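Local coordinates for citrate lyase subunit beta-like protein (Mycobacterium tuberculosis H37Rv, PDB 6AQ4) that is a homotrimeric, magnesium-binding lyase of the HpcH/HpaI aldolase family that binds citramalyl-CoA and may play a role in fatty acid biosynthesis, at residues 42-47 with 72-77; 21-26 with 53-58; 185-190 with 212-217. All coordinates share one frame; numbering follows the deposited sequence.

Contact 1 (42-47 with 72-77). With CQM (Citramalyl-CoA), chain L.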
loop_
_atom_site.group_PDB
_atom_site.type_symbol
_atom_site.label_atom_id
_atom_site.label_comp_id
_atom_site.label_asym_id
_atom_site.label_seq_id
_atom_site.Cartn_x
_atom_site.Cartn_y
_atom_site.Cartn_z
ATOM N N ASP B 42 -28.263 11.045 3.945
ATOM C CA ASP B 42 -27.756 9.862 4.621
ATOM C C ASP B 42 -28.803 9.089 5.431
ATOM O O ASP B 42 -29.421 9.632 6.345
ATOM C CB ASP B 42 -26.579 10.245 5.514
ATOM C CG ASP B 42 -25.933 9.054 6.137
ATOM O OD1 ASP B 42 -26.061 7.949 5.556
ATOM O OD2 ASP B 42 -25.299 9.215 7.196
ATOM N N LEU B 43 -28.983 7.814 5.089
ATOM C CA LEU B 43 -29.886 6.940 5.817
ATOM C C LEU B 43 -29.123 5.995 6.740
ATOM O O LEU B 43 -29.734 5.226 7.502
ATOM C CB LEU B 43 -30.730 6.116 4.845
ATOM C CG LEU B 43 -31.604 6.846 3.829
ATOM C CD1 LEU B 43 -32.281 5.835 2.918
ATOM C CD2 LEU B 43 -32.630 7.697 4.543
ATOM N N GLU B 44 -27.796 6.034 6.661
ATOM C CA GLU B 44 -26.976 5.112 7.433
ATOM C C GLU B 44 -26.440 5.745 8.728
ATOM O O GLU B 44 -27.213 6.301 9.520
ATOM C CB GLU B 44 -25.845 4.516 6.570
ATOM C CG GLU B 44 -25.359 3.156 7.069
ATOM C CD GLU B 44 -23.845 3.087 7.273
ATOM O OE1 GLU B 44 -23.205 4.155 7.287
ATOM O OE2 GLU B 44 -23.300 1.964 7.421
ATOM N N ASP B 45 -25.127 5.662 8.949
ATOM C CA ASP B 45 -24.549 5.998 10.259
ATOM C C ASP B 45 -24.810 7.429 10.754
ATOM O O ASP B 45 -24.715 7.703 11.949
ATOM C CB ASP B 45 -23.050 5.661 10.303
ATOM C CG ASP B 45 -22.804 4.176 10.496
ATOM O OD1 ASP B 45 -23.803 3.430 10.632
ATOM O OD2 ASP B 45 -21.632 3.751 10.534
ATOM N N GLY B 46 -25.155 8.331 9.847
ATOM C CA GLY B 46 -25.525 9.678 10.244
ATOM C C GLY B 46 -26.837 9.746 11.003
ATOM O O GLY B 46 -27.154 10.758 11.636
ATOM N N VAL B 47 -27.608 8.665 10.942
ATOM C CA VAL B 47 -28.962 8.675 11.468
ATOM C C VAL B 47 -29.185 7.511 12.421
ATOM O O VAL B 47 -28.989 6.358 12.048
ATOM C CB VAL B 47 -29.974 8.567 10.321
ATOM C CG1 VAL B 47 -31.405 8.515 10.857
ATOM C CG2 VAL B 47 -29.781 9.724 9.348
ATOM N N ARG B 72 -27.184 7.889 0.681
ATOM C CA ARG B 72 -26.483 6.770 1.304
ATOM C C ARG B 72 -27.493 5.855 1.983
ATOM O O ARG B 72 -28.154 6.250 2.941
ATOM C CB ARG B 72 -25.407 7.199 2.303
ATOM C CG ARG B 72 -24.579 5.992 2.773
ATOM C CD ARG B 72 -23.266 6.387 3.470
ATOM N NE ARG B 72 -23.493 6.979 4.784
ATOM C CZ ARG B 72 -22.555 7.128 5.712
ATOM N NH1 ARG B 72 -21.312 6.721 5.469
ATOM N NH2 ARG B 72 -22.864 7.672 6.889
ATOM N N ILE B 73 -27.621 4.639 1.462
ATOM C CA ILE B 73 -28.496 3.644 2.058
ATOM C C ILE B 73 -27.705 2.838 3.076
ATOM O O ILE B 73 -26.506 3.079 3.274
ATOM C CB ILE B 73 -29.077 2.715 0.998
ATOM C CG1 ILE B 73 -27.955 2.045 0.207
ATOM C CG2 ILE B 73 -29.969 3.498 0.056
ATOM C CD1 ILE B 73 -28.481 1.145 -0.928
ATOM N N ASN B 74 -28.370 1.890 3.723
ATOM C CA ASN B 74 -27.713 1.035 4.703
ATOM C C ASN B 74 -27.041 -0.147 4.035
ATOM O O ASN B 74 -27.193 -0.344 2.833
ATOM C CB ASN B 74 -28.705 0.578 5.777
ATOM C CG ASN B 74 -29.094 1.705 6.708
ATOM O OD1 ASN B 74 -28.519 1.853 7.783
ATOM N ND2 ASN B 74 -30.056 2.525 6.286
ATOM N N ALA B 75 -26.294 -0.923 4.816
ATOM C CA ALA B 75 -25.424 -1.975 4.277
ATOM C C ALA B 75 -26.191 -3.134 3.654
ATOM O O ALA B 75 -27.370 -3.358 3.968
ATOM C CB ALA B 75 -24.507 -2.505 5.370
ATOM N N GLY B 76 -25.512 -3.883 2.790
ATOM C CA GLY B 76 -26.110 -5.081 2.223
ATOM C C GLY B 76 -26.447 -6.072 3.322
ATOM O O GLY B 76 -25.770 -6.127 4.354
ATOM N N GLY B 77 -27.512 -6.844 3.127
ATOM C CA GLY B 77 -27.828 -7.886 4.077
ATOM C C GLY B 77 -28.463 -7.378 5.358
ATOM O O GLY B 77 -28.428 -8.057 6.380
HETATM C C2 CQM L . -17.781 8.410 8.242
HETATM C C4 CQM L . -16.476 6.348 8.095
HETATM C C6 CQM L . -17.068 7.723 6.002
HETATM P P2A CQM L . -24.393 21.454 14.201
HETATM O O5A CQM L . -25.711 22.128 13.897
HETATM O O4A CQM L . -24.316 21.051 15.660
HETATM O O3A CQM L . -23.163 22.352 13.821
HETATM O O6A CQM L . -24.283 20.112 13.345
HETATM P P1A CQM L . -23.297 23.906 13.580
HETATM O O1A CQM L . -21.920 24.455 13.234
HETATM O O2A CQM L . -23.859 24.567 14.838
HETATM O O5B CQM L . -24.256 24.189 12.361
HETATM C C5B CQM L . -24.501 25.510 11.997
HETATM C C4B CQM L . -25.254 25.719 10.692
HETATM O O4B CQM L . -24.810 24.770 9.792
HETATM C C3B CQM L . -26.679 25.428 10.833
HETATM O O3B CQM L . -27.387 26.140 9.858
HETATM C C2B CQM L . -26.723 24.072 10.528
HETATM O O2B CQM L . -28.034 23.600 10.486
HETATM C C1B CQM L . -25.839 23.952 9.356
HETATM P P3B CQM L . -28.052 27.538 10.239
HETATM O O7A CQM L . -28.898 28.036 9.073
HETATM O O8A CQM L . -26.966 28.557 10.553
HETATM O O9A CQM L . -28.919 27.322 11.462
HETATM N N9A CQM L . -25.313 22.612 9.067
HETATM C C4A CQM L . -25.651 21.830 8.025
HETATM N N3A CQM L . -26.486 21.969 6.982
HETATM C C2A CQM L . -26.607 20.997 6.078
HETATM N N1A CQM L . -25.912 19.854 6.188
HETATM C C6A CQM L . -25.062 19.665 7.205
HETATM C C5A CQM L . -24.912 20.662 8.156
HETATM N N7A CQM L . -24.158 20.772 9.265
HETATM C C8A CQM L . -24.409 21.963 9.819
HETATM N N6A CQM L . -24.288 18.445 7.349
HETATM C CBP CQM L . -23.227 17.964 12.883
HETATM C CCP CQM L . -23.275 19.211 13.696
HETATM C CDP CQM L . -24.253 17.028 13.455
HETATM C CEP CQM L . -21.811 17.341 12.975
HETATM C CAP CQM L . -23.565 18.332 11.446
HETATM O OAP CQM L . -22.549 19.099 10.845
HETATM C C9P CQM L . -23.761 17.114 10.535
HETATM O O9P CQM L . -24.746 16.413 10.635
HETATM N N8P CQM L . -22.757 16.787 9.545
HETATM C C7P CQM L . -22.951 15.639 8.719
HETATM C C6P CQM L . -23.085 14.330 9.513
HETATM C C5P CQM L . -23.097 13.107 8.644
HETATM O O5P CQM L . -23.756 13.117 7.628
HETATM N N4P CQM L . -22.326 11.954 9.041
HETATM C C3P CQM L . -22.291 10.769 8.187
HETATM C C2P CQM L . -21.094 10.833 7.263
HETATM S S1P CQM L . -19.481 10.698 8.051
HETATM C C1 CQM L . -19.225 8.912 8.332
HETATM O O2 CQM L . -20.182 8.106 8.577
HETATM C C3 CQM L . -17.526 7.212 7.370
HETATM O O7 CQM L . -18.718 6.506 7.230
HETATM O O3 CQM L . -16.786 5.246 8.701
HETATM O O4 CQM L . -15.275 6.719 8.116
HETATM O O HOH W 1 -25.015 -0.125 7.429
#

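Contact 2 (21-26 with 53-58). With CQM (Citramalyl-CoA), chain L.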
loop_
_atom_site.group_PDB
_atom_site.type_symbol
_atom_site.label_atom_id
_atom_site.label_comp_id
_atom_site.label_asym_id
_atom_site.label_seq_id
_atom_site.Cartn_x
_atom_site.Cartn_y
_atom_site.Cartn_z
ATOM N N CYS B 21 -25.539 15.144 4.567
ATOM C CA CYS B 21 -26.586 15.680 5.426
ATOM C C CYS B 21 -27.480 14.516 5.879
ATOM O O CYS B 21 -28.085 13.843 5.052
ATOM C CB CYS B 21 -27.417 16.717 4.676
ATOM S SG CYS B 21 -28.729 17.436 5.682
ATOM N N PRO B 22 -27.539 14.249 7.192
ATOM C CA PRO B 22 -28.413 13.161 7.650
ATOM C C PRO B 22 -29.859 13.376 7.193
ATOM O O PRO B 22 -30.388 14.480 7.306
ATOM C CB PRO B 22 -28.314 13.255 9.178
ATOM C CG PRO B 22 -26.957 13.846 9.421
ATOM C CD PRO B 22 -26.764 14.838 8.296
ATOM N N ALA B 23 -30.492 12.323 6.688
ATOM C CA ALA B 23 -31.832 12.448 6.121
ATOM C C ALA B 23 -32.945 12.666 7.150
ATOM O O ALA B 23 -34.081 12.921 6.767
ATOM C CB ALA B 23 -32.148 11.259 5.231
ATOM N N ASP B 24 -32.639 12.582 8.445
ATOM C CA ASP B 24 -33.644 12.928 9.468
ATOM C C ASP B 24 -33.642 14.413 9.821
ATOM O O ASP B 24 -34.242 14.831 10.815
ATOM C CB ASP B 24 -33.527 12.062 10.738
ATOM C CG ASP B 24 -32.196 12.246 11.477
ATOM O OD1 ASP B 24 -31.213 12.748 10.876
ATOM O OD2 ASP B 24 -32.135 11.868 12.669
ATOM N N ARG B 25 -32.977 15.218 9.001
ATOM C CA ARG B 25 -32.975 16.663 9.225
ATOM C C ARG B 25 -33.323 17.402 7.942
ATOM O O ARG B 25 -32.499 18.141 7.402
ATOM C CB ARG B 25 -31.611 17.114 9.739
ATOM C CG ARG B 25 -31.047 16.217 10.826
ATOM C CD ARG B 25 -31.168 16.864 12.186
ATOM N NE ARG B 25 -29.873 17.349 12.655
ATOM C CZ ARG B 25 -29.721 18.362 13.499
ATOM N NH1 ARG B 25 -30.785 19.007 13.960
ATOM N NH2 ARG B 25 -28.505 18.735 13.874
ATOM N N PRO B 26 -34.555 17.206 7.446
ATOM C CA PRO B 26 -35.008 17.815 6.188
ATOM C C PRO B 26 -34.969 19.343 6.217
ATOM O O PRO B 26 -34.781 19.968 5.178
ATOM C CB PRO B 26 -36.455 17.320 6.059
ATOM C CG PRO B 26 -36.869 17.002 7.451
ATOM C CD PRO B 26 -35.630 16.451 8.106
ATOM N N PRO B 53 -36.784 5.628 10.160
ATOM C CA PRO B 53 -38.087 5.726 9.486
ATOM C C PRO B 53 -38.487 7.163 9.136
ATOM O O PRO B 53 -39.028 7.387 8.051
ATOM C CB PRO B 53 -39.051 5.087 10.493
ATOM C CG PRO B 53 -38.192 4.056 11.185
ATOM C CD PRO B 53 -36.840 4.754 11.346
ATOM N N ALA B 54 -38.221 8.117 10.029
ATOM C CA ALA B 54 -38.483 9.528 9.739
ATOM C C ALA B 54 -37.585 10.031 8.606
ATOM O O ALA B 54 -37.995 10.839 7.775
ATOM C CB ALA B 54 -38.285 10.382 10.993
ATOM N N ALA B 55 -36.348 9.558 8.581
ATOM C CA ALA B 55 -35.443 9.927 7.494
ATOM C C ALA B 55 -35.956 9.424 6.142
ATOM O O ALA B 55 -35.840 10.115 5.128
ATOM C CB ALA B 55 -34.044 9.414 7.768
ATOM N N ARG B 56 -36.516 8.217 6.131
ATOM C CA ARG B 56 -37.096 7.659 4.912
ATOM C C ARG B 56 -38.295 8.478 4.453
ATOM O O ARG B 56 -38.530 8.609 3.257
ATOM C CB ARG B 56 -37.489 6.190 5.093
ATOM C CG ARG B 56 -36.308 5.230 5.082
ATOM C CD ARG B 56 -36.687 3.795 5.519
ATOM N NE ARG B 56 -35.477 3.045 5.871
ATOM C CZ ARG B 56 -35.248 2.500 7.062
ATOM N NH1 ARG B 56 -36.169 2.585 8.024
ATOM N NH2 ARG B 56 -34.093 1.875 7.291
ATOM N N ASN B 57 -39.048 9.026 5.403
ATOM C CA ASN B 57 -40.161 9.914 5.067
ATOM C C ASN B 57 -39.674 11.260 4.556
ATOM O O ASN B 57 -40.205 11.788 3.580
ATOM C CB ASN B 57 -41.083 10.133 6.267
ATOM C CG ASN B 57 -41.969 8.945 6.542
ATOM O OD1 ASN B 57 -42.193 8.105 5.665
ATOM N ND2 ASN B 57 -42.483 8.862 7.767
ATOM N N ALA B 58 -38.673 11.815 5.236
ATOM C CA ALA B 58 -38.083 13.090 4.842
ATOM C C ALA B 58 -37.519 12.978 3.434
ATOM O O ALA B 58 -37.553 13.934 2.658
ATOM C CB ALA B 58 -36.990 13.500 5.818
HETATM C C2 CQM L . -17.781 8.410 8.242
HETATM C C4 CQM L . -16.476 6.348 8.095
HETATM C C6 CQM L . -17.068 7.723 6.002
HETATM P P2A CQM L . -24.393 21.454 14.201
HETATM O O5A CQM L . -25.711 22.128 13.897
HETATM O O4A CQM L . -24.316 21.051 15.660
HETATM O O3A CQM L . -23.163 22.352 13.821
HETATM O O6A CQM L . -24.283 20.112 13.345
HETATM P P1A CQM L . -23.297 23.906 13.580
HETATM O O1A CQM L . -21.920 24.455 13.234
HETATM O O2A CQM L . -23.859 24.567 14.838
HETATM O O5B CQM L . -24.256 24.189 12.361
HETATM C C5B CQM L . -24.501 25.510 11.997
HETATM C C4B CQM L . -25.254 25.719 10.692
HETATM O O4B CQM L . -24.810 24.770 9.792
HETATM C C3B CQM L . -26.679 25.428 10.833
HETATM O O3B CQM L . -27.387 26.140 9.858
HETATM C C2B CQM L . -26.723 24.072 10.528
HETATM O O2B CQM L . -28.034 23.600 10.486
HETATM C C1B CQM L . -25.839 23.952 9.356
HETATM P P3B CQM L . -28.052 27.538 10.239
HETATM O O7A CQM L . -28.898 28.036 9.073
HETATM O O8A CQM L . -26.966 28.557 10.553
HETATM O O9A CQM L . -28.919 27.322 11.462
HETATM N N9A CQM L . -25.313 22.612 9.067
HETATM C C4A CQM L . -25.651 21.830 8.025
HETATM N N3A CQM L . -26.486 21.969 6.982
HETATM C C2A CQM L . -26.607 20.997 6.078
HETATM N N1A CQM L . -25.912 19.854 6.188
HETATM C C6A CQM L . -25.062 19.665 7.205
HETATM C C5A CQM L . -24.912 20.662 8.156
HETATM N N7A CQM L . -24.158 20.772 9.265
HETATM C C8A CQM L . -24.409 21.963 9.819
HETATM N N6A CQM L . -24.288 18.445 7.349
HETATM C CBP CQM L . -23.227 17.964 12.883
HETATM C CCP CQM L . -23.275 19.211 13.696
HETATM C CDP CQM L . -24.253 17.028 13.455
HETATM C CEP CQM L . -21.811 17.341 12.975
HETATM C CAP CQM L . -23.565 18.332 11.446
HETATM O OAP CQM L . -22.549 19.099 10.845
HETATM C C9P CQM L . -23.761 17.114 10.535
HETATM O O9P CQM L . -24.746 16.413 10.635
HETATM N N8P CQM L . -22.757 16.787 9.545
HETATM C C7P CQM L . -22.951 15.639 8.719
HETATM C C6P CQM L . -23.085 14.330 9.513
HETATM C C5P CQM L . -23.097 13.107 8.644
HETATM O O5P CQM L . -23.756 13.117 7.628
HETATM N N4P CQM L . -22.326 11.954 9.041
HETATM C C3P CQM L . -22.291 10.769 8.187
HETATM C C2P CQM L . -21.094 10.833 7.263
HETATM S S1P CQM L . -19.481 10.698 8.051
HETATM C C1 CQM L . -19.225 8.912 8.332
HETATM O O2 CQM L . -20.182 8.106 8.577
HETATM C C3 CQM L . -17.526 7.212 7.370
HETATM O O7 CQM L . -18.718 6.506 7.230
HETATM O O3 CQM L . -16.786 5.246 8.701
HETATM O O4 CQM L . -15.275 6.719 8.116
#

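Contact 3 (185-190 with 212-217). With CQM (Citramalyl-CoA), chain L.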
loop_
_atom_site.group_PDB
_atom_site.type_symbol
_atom_site.label_atom_id
_atom_site.label_comp_id
_atom_site.label_asym_id
_atom_site.label_seq_id
_atom_site.Cartn_x
_atom_site.Cartn_y
_atom_site.Cartn_z
ATOM N N ALA B 185 -13.751 8.944 -8.037
ATOM C CA ALA B 185 -12.997 8.696 -6.806
ATOM C C ALA B 185 -13.245 9.783 -5.764
ATOM O O ALA B 185 -12.926 10.958 -5.980
ATOM C CB ALA B 185 -11.513 8.567 -7.087
ATOM N N LEU B 186 -13.804 9.372 -4.630
ATOM C CA LEU B 186 -14.195 10.291 -3.553
ATOM C C LEU B 186 -13.290 10.113 -2.336
ATOM O O LEU B 186 -13.190 9.014 -1.787
ATOM C CB LEU B 186 -15.648 10.026 -3.131
ATOM C CG LEU B 186 -16.797 10.425 -4.062
ATOM C CD1 LEU B 186 -16.807 9.587 -5.343
ATOM C CD2 LEU B 186 -18.142 10.325 -3.326
ATOM N N ASP B 187 -12.643 11.193 -1.908
ATOM C CA ASP B 187 -11.747 11.139 -0.756
ATOM C C ASP B 187 -12.519 11.243 0.562
ATOM O O ASP B 187 -13.623 11.799 0.614
ATOM C CB ASP B 187 -10.692 12.244 -0.847
ATOM C CG ASP B 187 -9.461 11.950 0.002
ATOM O OD1 ASP B 187 -9.210 10.762 0.310
ATOM O OD2 ASP B 187 -8.738 12.911 0.350
ATOM N N ALA B 188 -11.916 10.723 1.630
ATOM C CA ALA B 188 -12.584 10.593 2.923
ATOM C C ALA B 188 -12.896 11.919 3.621
ATOM O O ALA B 188 -12.169 12.906 3.478
ATOM C CB ALA B 188 -11.774 9.681 3.850
ATOM N N VAL B 189 -13.979 11.926 4.394
ATOM C CA VAL B 189 -14.391 13.125 5.125
ATOM C C VAL B 189 -13.303 13.575 6.095
ATOM O O VAL B 189 -12.496 12.758 6.556
ATOM C CB VAL B 189 -15.685 12.876 5.940
ATOM C CG1 VAL B 189 -16.920 12.831 5.027
ATOM C CG2 VAL B 189 -15.556 11.600 6.769
ATOM N N HIS B 190 -13.291 14.873 6.405
ATOM C CA HIS B 190 -12.388 15.434 7.405
ATOM C C HIS B 190 -13.215 15.751 8.653
ATOM O O HIS B 190 -14.000 16.708 8.659
ATOM C CB HIS B 190 -11.725 16.711 6.874
ATOM C CG HIS B 190 -10.520 17.142 7.655
ATOM N ND1 HIS B 190 -9.256 16.654 7.397
ATOM C CD2 HIS B 190 -10.384 18.013 8.683
ATOM C CE1 HIS B 190 -8.396 17.195 8.240
ATOM N NE2 HIS B 190 -9.054 18.030 9.027
ATOM N N ASP B 212 -11.715 12.999 -7.569
ATOM C CA ASP B 212 -12.637 13.924 -8.205
ATOM C C ASP B 212 -13.391 14.736 -7.166
ATOM O O ASP B 212 -13.874 15.834 -7.452
ATOM C CB ASP B 212 -13.631 13.149 -9.061
ATOM C CG ASP B 212 -12.947 12.261 -10.079
ATOM O OD1 ASP B 212 -12.472 12.795 -11.103
ATOM O OD2 ASP B 212 -12.877 11.034 -9.854
ATOM N N VAL B 213 -13.484 14.182 -5.963
ATOM C CA VAL B 213 -14.334 14.719 -4.909
ATOM C C VAL B 213 -13.663 14.627 -3.546
ATOM O O VAL B 213 -12.989 13.633 -3.245
ATOM C CB VAL B 213 -15.616 13.889 -4.806
ATOM C CG1 VAL B 213 -16.422 14.288 -3.564
ATOM C CG2 VAL B 213 -16.437 14.007 -6.087
ATOM N N THR B 214 -13.845 15.654 -2.722
ATOM C CA THR B 214 -13.555 15.533 -1.297
ATOM C C THR B 214 -14.873 15.711 -0.564
ATOM O O THR B 214 -15.465 16.797 -0.602
ATOM C CB THR B 214 -12.534 16.586 -0.788
ATOM O OG1 THR B 214 -11.210 16.216 -1.192
ATOM C CG2 THR B 214 -12.565 16.658 0.738
ATOM N N VAL B 215 -15.333 14.646 0.089
ATOM C CA VAL B 215 -16.621 14.660 0.777
ATOM C C VAL B 215 -16.538 15.424 2.090
ATOM O O VAL B 215 -15.605 15.227 2.874
ATOM C CB VAL B 215 -17.114 13.228 1.048
ATOM C CG1 VAL B 215 -18.533 13.244 1.644
ATOM C CG2 VAL B 215 -17.055 12.415 -0.233
ATOM N N CYS B 216 -17.517 16.292 2.330
ATOM C CA CYS B 216 -17.547 17.094 3.554
ATOM C C CYS B 216 -18.684 16.717 4.486
ATOM O O CYS B 216 -19.692 16.148 4.058
ATOM C CB CYS B 216 -17.658 18.584 3.222
ATOM S SG CYS B 216 -16.275 19.187 2.261
ATOM N N ILE B 217 -18.514 17.059 5.763
ATOM C CA ILE B 217 -19.528 16.811 6.782
ATOM C C ILE B 217 -20.023 18.113 7.414
ATOM O O ILE B 217 -20.905 18.109 8.264
ATOM C CB ILE B 217 -19.040 15.802 7.844
ATOM C CG1 ILE B 217 -17.614 16.122 8.303
ATOM C CG2 ILE B 217 -19.072 14.370 7.252
ATOM C CD1 ILE B 217 -17.488 17.281 9.285
HETATM C C2 CQM L . -17.781 8.410 8.242
HETATM C C4 CQM L . -16.476 6.348 8.095
HETATM C C6 CQM L . -17.068 7.723 6.002
HETATM P P2A CQM L . -24.393 21.454 14.201
HETATM O O5A CQM L . -25.711 22.128 13.897
HETATM O O4A CQM L . -24.316 21.051 15.660
HETATM O O3A CQM L . -23.163 22.352 13.821
HETATM O O6A CQM L . -24.283 20.112 13.345
HETATM P P1A CQM L . -23.297 23.906 13.580
HETATM O O1A CQM L . -21.920 24.455 13.234
HETATM O O2A CQM L . -23.859 24.567 14.838
HETATM O O5B CQM L . -24.256 24.189 12.361
HETATM C C5B CQM L . -24.501 25.510 11.997
HETATM C C4B CQM L . -25.254 25.719 10.692
HETATM O O4B CQM L . -24.810 24.770 9.792
HETATM C C3B CQM L . -26.679 25.428 10.833
HETATM O O3B CQM L . -27.387 26.140 9.858
HETATM C C2B CQM L . -26.723 24.072 10.528
HETATM O O2B CQM L . -28.034 23.600 10.486
HETATM C C1B CQM L . -25.839 23.952 9.356
HETATM P P3B CQM L . -28.052 27.538 10.239
HETATM O O7A CQM L . -28.898 28.036 9.073
HETATM O O8A CQM L . -26.966 28.557 10.553
HETATM O O9A CQM L . -28.919 27.322 11.462
HETATM N N9A CQM L . -25.313 22.612 9.067
HETATM C C4A CQM L . -25.651 21.830 8.025
HETATM N N3A CQM L . -26.486 21.969 6.982
HETATM C C2A CQM L . -26.607 20.997 6.078
HETATM N N1A CQM L . -25.912 19.854 6.188
HETATM C C6A CQM L . -25.062 19.665 7.205
HETATM C C5A CQM L . -24.912 20.662 8.156
HETATM N N7A CQM L . -24.158 20.772 9.265
HETATM C C8A CQM L . -24.409 21.963 9.819
HETATM N N6A CQM L . -24.288 18.445 7.349
HETATM C CBP CQM L . -23.227 17.964 12.883
HETATM C CCP CQM L . -23.275 19.211 13.696
HETATM C CDP CQM L . -24.253 17.028 13.455
HETATM C CEP CQM L . -21.811 17.341 12.975
HETATM C CAP CQM L . -23.565 18.332 11.446
HETATM O OAP CQM L . -22.549 19.099 10.845
HETATM C C9P CQM L . -23.761 17.114 10.535
HETATM O O9P CQM L . -24.746 16.413 10.635
HETATM N N8P CQM L . -22.757 16.787 9.545
HETATM C C7P CQM L . -22.951 15.639 8.719
HETATM C C6P CQM L . -23.085 14.330 9.513
HETATM C C5P CQM L . -23.097 13.107 8.644
HETATM O O5P CQM L . -23.756 13.117 7.628
HETATM N N4P CQM L . -22.326 11.954 9.041
HETATM C C3P CQM L . -22.291 10.769 8.187
HETATM C C2P CQM L . -21.094 10.833 7.263
HETATM S S1P CQM L . -19.481 10.698 8.051
HETATM C C1 CQM L . -19.225 8.912 8.332
HETATM O O2 CQM L . -20.182 8.106 8.577
HETATM C C3 CQM L . -17.526 7.212 7.370
HETATM O O7 CQM L . -18.718 6.506 7.230
HETATM O O3 CQM L . -16.786 5.246 8.701
HETATM O O4 CQM L . -15.275 6.719 8.116
HETATM O O HOH W 2 -9.600 15.487 0.661
#

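Contact 1 (42-47 with 72-77)
Arg72 lays its side chain alongside that of Asp42 and ends on the bound citramalyl-CoA. Near its base, Arg72 CB lies 3.4 Å from Asp42 OD1. CG is anti to the backbone N (chi1 -172°), and Asp42 has the same torsion, which sends both side chains the same way. CG and CD continue past OD1. The chain then bends at chi3, and Arg72 NE donates an almost straight bond of 2.9 Å to Asp42 OD1. The second bond of this side-on salt bridge runs 2.9 Å from Arg72 NH2 to Asp42 OD2. The carboxylate and guanidinium planes are 58° apart, and both nitrogens come from above the carboxylate plane. Glu44 N and Gly46 N donate to the same oxygens from its opposite face, the first making an Asx turn. Over the guanidinium centre, 3.4 Å from Arg72 CZ, sits Glu44 OE1. It takes the N-H of Asp45 and pairs with Arg72 by charge, with no N-H of Arg72 aimed at it. Glu44 OE2 pairs with Lys100. At the tip, Arg72 NH1 donates to O7 of the ligand (3.1 Å) and NH2 to its O2 (3.2 Å), in keeping with a substrate-binding residue. Asp42 and Arg72 are the last residues of neighbouring strands 38-42 and 69-72, where they form a parallel bridge. Phe20 of strand 17-22 and Met97 of strand 95-98 touch Arg72, while Leu43 and Ile73 pack on helix 79-88.

Contact 2 (21-26 with 53-58)
This contact belongs to the outer layer of a beta/alpha barrel, where Ala23 and Pro26, in the loop after strand 17-22, pack on Ala55 and Ala58 of helix 52-61. A type I turn from Pro22 to Arg25 leads out of the strand. The turn sets Ala23 and Asp24 against the helix, and Pro26 follows just after it. No hydrogen bond crosses between the segments. The touching is done by small groups. Ala23 CB meets Ala55 CB at 3.7 Å. The Ala23 carbonyl points into the helix surface, where its O takes a CA-H contact from Ala55 CA at 3.4 Å. The same Ala23 O lies 3.1 Å from Ala58 CB, a close fit of the loop backbone on the helix. Ala55 and Ala58 stand three residues apart, less than one turn, and both direct their methyls at the loop. Asp24 N sits 3.5 Å from Ala55 CB, and Asp24 CB is also near that methyl. The Asp24 carboxylate leads away from the helix, because CG stands between the backbone N and the carbonyl carbon (chi1 63°). Its side chain then lies against Val47 and Gln51. The Pro26 ring lies beside the Ala58 methyl, with CB at 3.9 Å from Ala58 CB, CG equally near and CD hardly farther. At the start of the segment, Pro22 CD comes within 3.5 Å of O9P of the bound citramalyl-CoA. On its far side, helix 52-61 turns Arg56 to helix 79-88, where it makes salt bridges with Asp80 and Asp84. Cys21, still in strand 17-22, packs on helix 29-35.

Contact 3 (185-190 with 212-217)
Ala185 O accepts two backbone N-H groups, from Asp212 N at 2.9 Å and from Val213 N at 3.3 Å. The Asp212 donor lies in the carbonyl plane, and the Val213 donor is tilted from it. Asp212 also answers with its side chain. Its OD2 uses the anti lone pair to accept Ala185 N at 2.9 Å, so both the N-H and the C=O of Ala185 are bonded to Asp212. Further along, Asp187 N donates to Val213 O in a straight bond of 2.8 Å (179°). The next bond, from Val215 N to Asp187 O, is long and weak. Val215 O is buried with no hydrogen-bond partner and is met instead by the CA-H of Val189.

On one face of the sheet, Leu186 and Val213 lie side by side, with Leu186 CG against Val213 CB. They join Trp18 of strand 17-22. The other face carries Asp187 and Thr214. One water links Asp187 OD2 with Thr214 OG1, while Arg171 holds the Asp187 carboxylate and Tyr229 the Thr214 hydroxyl. Farther along, Val189 and Ile217 cross at about a right angle. Their methyls are tight, with Val189 CG1 only 3.5 Å from Ile217 CG2. Ile217 has CG1 between the backbone N and the carbonyl carbon (chi1 45°), which places CD1 3.6 Å from His190 O and leaves CG2 to meet Val189. Ile217 O accepts the pantetheine N-H at N8P of citramalyl-CoA (2.6 Å) and also the OAP hydroxyl. This is a parallel beta-alpha-beta unit, strand 184-187, helix 196-209 and strand 213-216. It supplies the last two strands of the eight-stranded TIM barrel, with ligand bound past their C-terminal ends.

All three contacts are buried and touch citramalyl-CoA, but from different levels of one barrel. Contact 3 is in the core, its centre about 4 Å from the centre of the chain, and joins two strands through backbone bonds and apolar side chains. Contact 1 sits at the C-terminal ends of strands 38-42 and 69-72, and its chemistry is mostly ionic and polar. Contact 2 is near the outside, its centre about 21 Å from the chain centre, with only van der Waals packing and a CA-H contact. Contacts 1 and 2 touch: Asp42 pairs with the backbone of Cys21 and Ala23. Strand 17-22 neighbours strand 213-216, closing the barrel, so contacts 2 and 3 reach the same sheet without touching.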